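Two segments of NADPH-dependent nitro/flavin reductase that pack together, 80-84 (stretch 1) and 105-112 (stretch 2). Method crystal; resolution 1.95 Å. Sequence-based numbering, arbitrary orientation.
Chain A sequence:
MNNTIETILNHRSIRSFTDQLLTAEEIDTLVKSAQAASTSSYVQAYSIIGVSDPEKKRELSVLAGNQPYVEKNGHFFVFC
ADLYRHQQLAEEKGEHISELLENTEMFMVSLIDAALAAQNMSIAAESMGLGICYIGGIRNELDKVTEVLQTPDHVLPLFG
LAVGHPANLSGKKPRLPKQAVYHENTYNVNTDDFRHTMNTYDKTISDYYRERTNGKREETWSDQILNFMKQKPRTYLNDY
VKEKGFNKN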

# COMPACT_ATOMS: atom_id res chain seq x y z
N CYS A 80 6.27 -2.06 -8.99
CA CYS A 80 6.28 -0.76 -9.69
C CYS A 80 4.91 -0.16 -9.76
O CYS A 80 3.96 -0.88 -10.06
CB CYS A 80 6.83 -0.90 -11.11
SG CYS A 80 8.43 -1.72 -11.24
N ALA A 81 4.84 1.19 -9.67
CA ALA A 81 3.63 1.94 -10.01
C ALA A 81 3.65 1.86 -11.53
O ALA A 81 4.73 2.00 -12.14
CB ALA A 81 3.76 3.39 -9.53
N ASP A 82 2.52 1.52 -12.16
CA ASP A 82 2.48 1.35 -13.62
C ASP A 82 1.26 2.02 -14.24
O ASP A 82 0.14 1.55 -14.06
CB ASP A 82 2.53 -0.15 -14.01
CG ASP A 82 2.67 -0.47 -15.50
OD1 ASP A 82 2.25 0.35 -16.34
OD2 ASP A 82 3.10 -1.60 -15.83
N LEU A 83 1.50 3.08 -15.01
CA LEU A 83 0.47 3.77 -15.79
C LEU A 83 0.80 3.68 -17.29
O LEU A 83 0.07 4.21 -18.15
CB LEU A 83 0.28 5.21 -15.31
CG LEU A 83 -0.32 5.33 -13.89
CD1 LEU A 83 -0.29 6.74 -13.37
CD2 LEU A 83 -1.74 4.77 -13.83
N TYR A 84 1.89 2.97 -17.60
CA TYR A 84 2.33 2.72 -18.99
C TYR A 84 1.32 1.82 -19.71
O TYR A 84 1.01 2.05 -20.88
CB TYR A 84 3.72 2.11 -18.98
CG TYR A 84 4.23 1.65 -20.34
CD1 TYR A 84 4.87 2.54 -21.20
CD2 TYR A 84 4.14 0.32 -20.73
CE1 TYR A 84 5.39 2.12 -22.42
CE2 TYR A 84 4.65 -0.12 -21.95
CZ TYR A 84 5.29 0.78 -22.79
OH TYR A 84 5.77 0.36 -24.01
N GLU A 105 -3.21 12.71 -7.93
CA GLU A 105 -4.25 11.69 -7.75
C GLU A 105 -3.83 10.33 -8.34
O GLU A 105 -3.86 9.33 -7.63
CB GLU A 105 -5.62 12.15 -8.32
CG GLU A 105 -6.69 11.05 -8.30
CD GLU A 105 -7.13 10.44 -6.97
OE1 GLU A 105 -6.73 10.93 -5.89
OE2 GLU A 105 -7.95 9.50 -7.02
N MSE A 106 -3.38 10.30 -9.60
CA MSE A 106 -2.97 9.04 -10.25
C MSE A 106 -1.70 8.46 -9.62
O MSE A 106 -1.52 7.25 -9.62
CB MSE A 106 -2.78 9.20 -11.77
CG MSE A 106 -4.09 9.39 -12.54
SE MSE A 106 -5.44 8.06 -12.06
CE MSE A 106 -6.84 9.34 -11.58
N PHE A 107 -0.83 9.34 -9.07
CA PHE A 107 0.39 8.89 -8.39
C PHE A 107 -0.01 8.18 -7.08
O PHE A 107 0.50 7.10 -6.77
CB PHE A 107 1.31 10.09 -8.13
CG PHE A 107 2.58 9.79 -7.36
CD1 PHE A 107 3.55 8.94 -7.88
CD2 PHE A 107 2.85 10.44 -6.16
CE1 PHE A 107 4.76 8.73 -7.22
CE2 PHE A 107 4.06 10.23 -5.49
CZ PHE A 107 4.99 9.36 -6.02
N MSE A 108 -0.97 8.73 -6.36
CA MSE A 108 -1.48 8.10 -5.14
C MSE A 108 -2.17 6.77 -5.47
O MSE A 108 -1.92 5.75 -4.81
CB MSE A 108 -2.45 9.06 -4.42
CG MSE A 108 -1.77 10.31 -3.93
SE MSE A 108 -3.01 11.50 -3.00
CE MSE A 108 -3.14 10.54 -1.42
N VAL A 109 -2.98 6.76 -6.54
CA VAL A 109 -3.70 5.56 -6.98
C VAL A 109 -2.72 4.41 -7.26
O VAL A 109 -2.91 3.29 -6.74
CB VAL A 109 -4.65 5.87 -8.18
CG1 VAL A 109 -5.02 4.60 -8.95
CG2 VAL A 109 -5.92 6.60 -7.69
N SER A 110 -1.69 4.69 -8.06
CA SER A 110 -0.73 3.65 -8.45
C SER A 110 0.13 3.14 -7.29
O SER A 110 0.36 1.94 -7.21
CB SER A 110 0.11 4.10 -9.65
OG SER A 110 0.84 5.28 -9.35
N LEU A 111 0.56 4.04 -6.38
CA LEU A 111 1.35 3.65 -5.20
C LEU A 111 0.53 2.75 -4.27
O LEU A 111 1.03 1.73 -3.81
CB LEU A 111 1.84 4.88 -4.43
CG LEU A 111 3.30 5.29 -4.69
CD1 LEU A 111 3.50 5.73 -6.13
CD2 LEU A 111 3.71 6.41 -3.76
N ILE A 112 -0.72 3.14 -4.00
CA ILE A 112 -1.62 2.36 -3.13
C ILE A 112 -1.92 1.00 -3.78
O ILE A 112 -1.83 -0.02 -3.11
CB ILE A 112 -2.90 3.17 -2.76
CG1 ILE A 112 -2.51 4.39 -1.85
CG2 ILE A 112 -3.95 2.26 -2.07
CD1 ILE A 112 -3.58 5.51 -1.79

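A short strand end and the loop that follows it pack against one face of a helix through mostly apolar side chains, small where the backbones come closest, with no hydrogen bond passing between the two stretches. Strand residues 80-82 and helix 105-112 run at 131° to each other, closer to antiparallel than parallel, and their axes approach to 7.3 Å. The backbones come nearest where Ala81 CA lies 4.9 Å from Ser110 CA, a spacing that suits the two small side chains facing each other there. Ala81 CB sits 3.5 Å from Ser110 OG, a van der Waals contact, since a methyl group offers the hydroxyl no bonding partner. The hydroxyl turns back to its own helix instead: Ser110 OG lies 3.1 Å from Met106 O and 3.2 Å from Phe107 O, and its one proton could serve either carbonyl. With chi1 at 60° (p), the polar group is thus accommodated by the helix backbone in a buried setting. Ala81 also meets Leu111, whose CA-to-CB bond points away but whose end comes nearer, bringing Leu111 CD1 to 4.1 Å from Ala81 CB. Leu83 CD1 packs 3.8 Å from the CB of Met106, which lies one helical turn before Ser110; Met106 is a selenomethionine, and beyond this contact its side chain leads away. Alternation along the strand directs Ala81 toward the helix and Cys80 and Asp82 away from it. Asp82 caps the turn into the following helix, its OD1 accepting a weak bond from Tyr84 N at 2.9 Å, while OD2 is bonded elsewhere in the structure. The helix keeps its own backbone pairing, including Ser110 N to Met106 O at 3.0 Å. The contact is compact and buries 224 Å² summed over both sides.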